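Local coordinates for protein C-domain type II peptide synthetase (Streptomyces globisporus, PDB 4ZNM) that is a stand-alone condensation-type domain of nonribosomal peptide synthetases, belonging to the CoA-dependent acyltransferase superfamily, at residues 46-60 / 143-157. Numbering follows the deposited sequence.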
loop_
_atom_site.group_PDB
_atom_site.type_symbol
_atom_site.label_atom_id
_atom_site.label_comp_id
_atom_site.label_asym_id
_atom_site.label_seq_id
_atom_site.Cartn_x
_atom_site.Cartn_y
_atom_site.Cartn_z
ATOM N N TYR A 46 0.549 9.057 -8.750
ATOM C CA TYR A 46 -0.172 8.166 -7.834
ATOM C C TYR A 46 -0.054 6.751 -8.387
ATOM O O TYR A 46 -0.958 6.210 -9.043
ATOM C CB TYR A 46 -1.637 8.595 -7.653
ATOM C CG TYR A 46 -2.337 7.805 -6.616
ATOM C CD1 TYR A 46 -2.035 7.978 -5.266
ATOM C CD2 TYR A 46 -3.302 6.881 -6.963
ATOM C CE1 TYR A 46 -2.686 7.267 -4.285
ATOM C CE2 TYR A 46 -3.947 6.135 -5.978
ATOM C CZ TYR A 46 -3.638 6.347 -4.650
ATOM O OH TYR A 46 -4.256 5.612 -3.664
ATOM N N HIS A 47 1.129 6.175 -8.165
ATOM C CA HIS A 47 1.451 4.870 -8.688
ATOM C C HIS A 47 2.018 3.976 -7.600
ATOM O O HIS A 47 2.229 4.401 -6.465
ATOM C CB HIS A 47 2.436 4.971 -9.871
ATOM C CG HIS A 47 3.604 5.872 -9.631
ATOM N ND1 HIS A 47 4.421 5.757 -8.524
ATOM C CD2 HIS A 47 4.095 6.901 -10.363
ATOM C CE1 HIS A 47 5.371 6.677 -8.590
ATOM N NE2 HIS A 47 5.205 7.373 -9.703
ATOM N N ILE A 48 2.187 2.710 -7.949
ATOM C CA ILE A 48 2.758 1.742 -7.033
ATOM C C ILE A 48 3.877 1.045 -7.805
ATOM O O ILE A 48 3.703 0.729 -8.987
ATOM C CB ILE A 48 1.668 0.749 -6.507
ATOM C CG1 ILE A 48 2.266 -0.313 -5.595
ATOM C CG2 ILE A 48 0.970 0.059 -7.687
ATOM C CD1 ILE A 48 1.150 -1.197 -4.902
ATOM N N VAL A 49 5.020 0.827 -7.156
ATOM C CA VAL A 49 6.182 0.238 -7.830
ATOM C C VAL A 49 6.586 -0.988 -7.064
ATOM O O VAL A 49 6.429 -1.045 -5.863
ATOM C CB VAL A 49 7.387 1.201 -7.926
ATOM C CG1 VAL A 49 6.995 2.476 -8.592
ATOM C CG2 VAL A 49 7.939 1.470 -6.518
ATOM N N GLY A 50 7.153 -1.954 -7.767
ATOM C CA GLY A 50 7.714 -3.123 -7.119
ATOM C C GLY A 50 8.896 -3.615 -7.933
ATOM O O GLY A 50 9.027 -3.317 -9.141
ATOM N N ALA A 51 9.766 -4.336 -7.252
ATOM C CA ALA A 51 10.970 -4.879 -7.879
ATOM C C ALA A 51 11.178 -6.318 -7.473
ATOM O O ALA A 51 10.961 -6.680 -6.304
ATOM C CB ALA A 51 12.175 -4.062 -7.491
ATOM N N TRP A 52 11.628 -7.109 -8.447
ATOM C CA TRP A 52 11.918 -8.526 -8.274
ATOM C C TRP A 52 13.326 -8.821 -8.763
ATOM O O TRP A 52 13.706 -8.377 -9.863
ATOM C CB TRP A 52 10.923 -9.350 -9.063
ATOM C CG TRP A 52 9.568 -9.373 -8.495
ATOM C CD1 TRP A 52 9.043 -10.336 -7.701
ATOM C CD2 TRP A 52 8.551 -8.393 -8.665
ATOM N NE1 TRP A 52 7.764 -10.027 -7.373
ATOM C CE2 TRP A 52 7.435 -8.832 -7.945
ATOM C CE3 TRP A 52 8.484 -7.184 -9.347
ATOM C CZ2 TRP A 52 6.249 -8.107 -7.890
ATOM C CZ3 TRP A 52 7.317 -6.460 -9.302
ATOM C CH2 TRP A 52 6.202 -6.926 -8.580
ATOM N N ARG A 53 14.087 -9.573 -7.981
ATOM C CA ARG A 53 15.397 -10.070 -8.416
ATOM C C ARG A 53 15.176 -11.334 -9.238
ATOM O O ARG A 53 14.536 -12.289 -8.738
ATOM C CB ARG A 53 16.282 -10.350 -7.185
ATOM C CG ARG A 53 17.736 -10.669 -7.467
ATOM C CD ARG A 53 18.550 -9.447 -7.866
ATOM N NE ARG A 53 19.931 -9.823 -8.022
ATOM C CZ ARG A 53 20.860 -9.734 -7.084
ATOM N NH1 ARG A 53 22.074 -10.184 -7.344
ATOM N NH2 ARG A 53 20.591 -9.210 -5.894
ATOM N N LEU A 54 15.685 -11.347 -10.476
ATOM C CA LEU A 54 15.520 -12.499 -11.402
ATOM C C LEU A 54 16.818 -13.261 -11.621
ATOM O O LEU A 54 17.821 -12.662 -11.957
ATOM C CB LEU A 54 15.006 -12.051 -12.774
ATOM C CG LEU A 54 13.742 -11.191 -12.806
ATOM C CD1 LEU A 54 13.374 -10.844 -14.277
ATOM C CD2 LEU A 54 12.622 -11.901 -12.145
ATOM N N THR A 55 16.786 -14.574 -11.411
ATOM C CA THR A 55 17.928 -15.454 -11.617
ATOM C C THR A 55 17.614 -16.388 -12.774
ATOM O O THR A 55 16.611 -17.102 -12.727
ATOM C CB THR A 55 18.248 -16.286 -10.343
ATOM O OG1 THR A 55 18.379 -15.387 -9.225
ATOM C CG2 THR A 55 19.527 -17.117 -10.519
ATOM N N GLY A 56 18.453 -16.361 -13.808
ATOM C CA GLY A 56 18.252 -17.199 -14.972
ATOM C C GLY A 56 18.345 -16.367 -16.224
ATOM O O GLY A 56 18.365 -15.147 -16.156
ATOM N N GLY A 57 18.421 -17.034 -17.366
ATOM C CA GLY A 57 18.506 -16.345 -18.636
ATOM C C GLY A 57 17.171 -15.717 -18.963
ATOM O O GLY A 57 16.141 -16.220 -18.549
ATOM N N ILE A 58 17.201 -14.595 -19.685
ATOM C CA ILE A 58 15.987 -13.874 -20.067
ATOM C C ILE A 58 16.043 -13.624 -21.547
ATOM O O ILE A 58 17.063 -13.142 -22.038
ATOM C CB ILE A 58 15.854 -12.527 -19.350
ATOM C CG1 ILE A 58 15.688 -12.721 -17.843
ATOM C CG2 ILE A 58 14.683 -11.702 -19.958
ATOM C CD1 ILE A 58 15.832 -11.404 -17.087
ATOM N N ASP A 59 14.950 -13.930 -22.247
ATOM C CA ASP A 59 14.790 -13.496 -23.641
ATOM C C ASP A 59 13.928 -12.236 -23.623
ATOM O O ASP A 59 12.720 -12.299 -23.394
ATOM C CB ASP A 59 14.155 -14.570 -24.513
ATOM C CG ASP A 59 14.101 -14.159 -25.976
ATOM O OD1 ASP A 59 15.152 -14.218 -26.625
ATOM O OD2 ASP A 59 13.033 -13.758 -26.474
ATOM N N GLU A 60 14.551 -11.090 -23.871
ATOM C CA GLU A 60 13.906 -9.806 -23.643
ATOM C C GLU A 60 12.674 -9.621 -24.507
ATOM O O GLU A 60 11.644 -9.131 -24.053
ATOM C CB GLU A 60 14.904 -8.694 -23.919
ATOM C CG GLU A 60 16.019 -8.601 -22.884
ATOM C CD GLU A 60 17.211 -7.740 -23.340
ATOM O OE1 GLU A 60 17.083 -6.937 -24.309
ATOM O OE2 GLU A 60 18.308 -7.904 -22.730
ATOM N N ARG A 143 19.641 -5.311 -16.172
ATOM C CA ARG A 143 20.406 -6.578 -16.205
ATOM C C ARG A 143 21.798 -6.349 -15.726
ATOM O O ARG A 143 22.457 -5.426 -16.161
ATOM C CB ARG A 143 20.423 -7.151 -17.601
ATOM C CG ARG A 143 19.027 -7.315 -18.195
ATOM C CD ARG A 143 19.065 -8.107 -19.485
ATOM N NE ARG A 143 19.299 -9.507 -19.220
ATOM C CZ ARG A 143 19.318 -10.459 -20.148
ATOM N NH1 ARG A 143 19.101 -10.169 -21.429
ATOM N NH2 ARG A 143 19.561 -11.707 -19.793
ATOM N N PHE A 144 22.270 -7.211 -14.844
ATOM C CA PHE A 144 23.676 -7.202 -14.473
ATOM C C PHE A 144 24.541 -8.013 -15.427
ATOM O O PHE A 144 25.646 -7.598 -15.802
ATOM C CB PHE A 144 23.828 -7.741 -13.065
ATOM C CG PHE A 144 23.040 -6.954 -12.049
ATOM C CD1 PHE A 144 23.446 -5.685 -11.665
ATOM C CD2 PHE A 144 21.901 -7.484 -11.480
ATOM C CE1 PHE A 144 22.721 -4.969 -10.716
ATOM C CE2 PHE A 144 21.193 -6.775 -10.536
ATOM C CZ PHE A 144 21.601 -5.514 -10.161
ATOM N N ASP A 145 24.058 -9.194 -15.765
ATOM C CA ASP A 145 24.781 -10.109 -16.652
ATOM C C ASP A 145 23.716 -11.032 -17.227
ATOM O O ASP A 145 22.510 -10.753 -17.074
ATOM C CB ASP A 145 25.909 -10.843 -15.918
ATOM C CG ASP A 145 25.416 -11.706 -14.762
ATOM O OD1 ASP A 145 24.300 -12.257 -14.873
ATOM O OD2 ASP A 145 26.155 -11.861 -13.751
ATOM N N GLN A 146 24.124 -12.083 -17.926
ATOM C CA GLN A 146 23.183 -12.874 -18.723
ATOM C C GLN A 146 22.253 -13.715 -17.838
ATOM O O GLN A 146 21.284 -14.302 -18.329
ATOM C CB GLN A 146 23.943 -13.771 -19.717
ATOM C CG GLN A 146 24.507 -13.012 -20.919
ATOM C CD GLN A 146 23.403 -12.412 -21.793
ATOM O OE1 GLN A 146 22.611 -13.128 -22.404
ATOM N NE2 GLN A 146 23.325 -11.097 -21.817
ATOM N N LYS A 147 22.518 -13.763 -16.540
ATOM C CA LYS A 147 21.689 -14.600 -15.656
ATOM C C LYS A 147 21.235 -13.917 -14.360
ATOM O O LYS A 147 20.581 -14.557 -13.517
ATOM C CB LYS A 147 22.452 -15.899 -15.305
ATOM C CG LYS A 147 23.789 -15.667 -14.645
ATOM C CD LYS A 147 24.540 -16.978 -14.397
ATOM C CE LYS A 147 25.913 -16.724 -13.796
ATOM N NZ LYS A 147 26.781 -15.927 -14.703
ATOM N N ASP A 148 21.559 -12.630 -14.194
ATOM C CA ASP A 148 21.075 -11.872 -13.029
ATOM C C ASP A 148 20.499 -10.505 -13.428
ATOM O O ASP A 148 21.107 -9.794 -14.212
ATOM C CB ASP A 148 22.233 -11.731 -12.055
ATOM C CG ASP A 148 21.816 -11.251 -10.675
ATOM O OD1 ASP A 148 20.606 -11.226 -10.342
ATOM O OD2 ASP A 148 22.746 -10.914 -9.909
ATOM N N ALA A 149 19.324 -10.141 -12.898
ATOM C CA ALA A 149 18.661 -8.891 -13.278
ATOM C C ALA A 149 17.688 -8.468 -12.188
ATOM O O ALA A 149 17.351 -9.269 -11.299
ATOM C CB ALA A 149 17.907 -9.044 -14.588
ATOM N N VAL A 150 17.275 -7.210 -12.267
ATOM C CA VAL A 150 16.210 -6.667 -11.445
ATOM C C VAL A 150 15.075 -6.188 -12.368
ATOM O O VAL A 150 15.314 -5.405 -13.272
ATOM C CB VAL A 150 16.727 -5.504 -10.575
ATOM C CG1 VAL A 150 15.559 -4.854 -9.773
ATOM C CG2 VAL A 150 17.777 -5.997 -9.645
ATOM N N LEU A 151 13.862 -6.681 -12.144
ATOM C CA LEU A 151 12.713 -6.262 -12.917
ATOM C C LEU A 151 11.884 -5.291 -12.080
ATOM O O LEU A 151 11.441 -5.662 -10.980
ATOM C CB LEU A 151 11.862 -7.461 -13.301
ATOM C CG LEU A 151 10.589 -7.075 -14.074
ATOM C CD1 LEU A 151 10.876 -6.308 -15.379
ATOM C CD2 LEU A 151 9.731 -8.290 -14.316
ATOM N N VAL A 152 11.686 -4.075 -12.582
ATOM C CA VAL A 152 10.846 -3.083 -11.899
ATOM C C VAL A 152 9.537 -2.884 -12.641
ATOM O O VAL A 152 9.515 -2.575 -13.822
ATOM C CB VAL A 152 11.528 -1.720 -11.759
ATOM C CG1 VAL A 152 10.626 -0.729 -10.999
ATOM C CG2 VAL A 152 12.882 -1.867 -11.066
ATOM N N LEU A 153 8.441 -3.073 -11.925
ATOM C CA LEU A 153 7.142 -2.735 -12.453
ATOM C C LEU A 153 6.551 -1.497 -11.779
ATOM O O LEU A 153 6.698 -1.262 -10.561
ATOM C CB LEU A 153 6.199 -3.915 -12.286
ATOM C CG LEU A 153 6.689 -5.251 -12.851
ATOM C CD1 LEU A 153 5.574 -6.306 -12.646
ATOM C CD2 LEU A 153 7.077 -5.105 -14.327
ATOM N N ILE A 154 5.854 -0.716 -12.579
ATOM C CA ILE A 154 5.137 0.435 -12.077
ATOM C C ILE A 154 3.756 0.466 -12.684
ATOM O O ILE A 154 3.573 0.232 -13.869
ATOM C CB ILE A 154 5.891 1.716 -12.365
ATOM C CG1 ILE A 154 5.115 2.904 -11.804
ATOM C CG2 ILE A 154 6.158 1.840 -13.833
ATOM C CD1 ILE A 154 5.899 4.195 -11.879
ATOM N N ALA A 155 2.781 0.738 -11.831
ATOM C CA ALA A 155 1.390 0.733 -12.235
ATOM C C ALA A 155 0.665 1.849 -11.525
ATOM O O ALA A 155 0.989 2.192 -10.383
ATOM C CB ALA A 155 0.755 -0.596 -11.889
ATOM N N HIS A 156 -0.344 2.396 -12.183
ATOM C CA HIS A 156 -1.120 3.429 -11.555
ATOM C C HIS A 156 -1.907 2.822 -10.404
ATOM O O HIS A 156 -2.477 1.734 -10.502
ATOM C CB HIS A 156 -2.045 4.127 -12.542
ATOM C CG HIS A 156 -2.403 5.503 -12.090
ATOM N ND1 HIS A 156 -3.451 5.760 -11.229
ATOM C CD2 HIS A 156 -1.793 6.691 -12.310
ATOM C CE1 HIS A 156 -3.485 7.059 -10.962
ATOM N NE2 HIS A 156 -2.488 7.642 -11.608
ATOM N N HIS A 157 -1.923 3.539 -9.294
ATOM C CA HIS A 157 -2.417 2.983 -8.042
ATOM C C HIS A 157 -3.951 3.027 -7.951
ATOM O O HIS A 157 -4.548 2.480 -7.003
ATOM C CB HIS A 157 -1.709 3.728 -6.914
ATOM C CG HIS A 157 -1.796 3.069 -5.566
ATOM N ND1 HIS A 157 -2.265 1.784 -5.367
ATOM C CD2 HIS A 157 -1.472 3.538 -4.341
ATOM C CE1 HIS A 157 -2.222 1.495 -4.080
ATOM N NE2 HIS A 157 -1.747 2.544 -3.434
HETATM O O HOH W 1 -5.218 3.274 -4.461
HETATM O O HOH W 2 20.079 -13.324 -9.174
HETATM O O HOH W 3 20.154 -14.384 -20.916
#
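D148 OD1 takes a bond from R53 NE at 2.8 Å and a second from a water shared with T55 OG1, while D148 OD2 meets R53 NH1, also at 2.8 Å. The arginine grips side-on, through syn lone pairs on both oxygens, with carboxylate and guanidinium planes only 19° apart. A bend at chi2 (74°) turns the R53 chain diagonally over the face it shares with V150 and D148, to the carboxylate of the next pair on that face, and F144 CE2 lies over one guanidinium face. R113 and E110 of helix 110-125 extend the pair into a charge network, which probably keeps both groups ionised. R143, at the end of strand 137-143, forms a salt bridge through NH1 to the anti side of E60 OE2, at the start of helix 60-73, at 2.7 Å.

Strands 47-55 and 148-156 run antiparallel, with paired backbone bonds at I48/A155, G50/L153, W52/L151 and L54/A149. V49 CG1 rests beside I154 CG1 on one face; on the other, W52 CZ3 meets L153 CD1 at 3.8 Å, and helix 162-180 covers both residues.

At the far end, I154 CD1 sits over the H47 ring. Y46 stacks offset on H157, centroids 4.8 Å apart, and a water links Y46 OH to H157 O. Y46 O accepts from H157 N at 2.9 Å and lies over the H156 ring, 3.1 Å above its plane. Hydrogen bonds hold the H47 ring to T127 and S404, H156 to T158 and G43, and H157 to A160. H156 and H157 open the HHxxxD motif of condensation domains, within a chloramphenicol acetyltransferase-like fold.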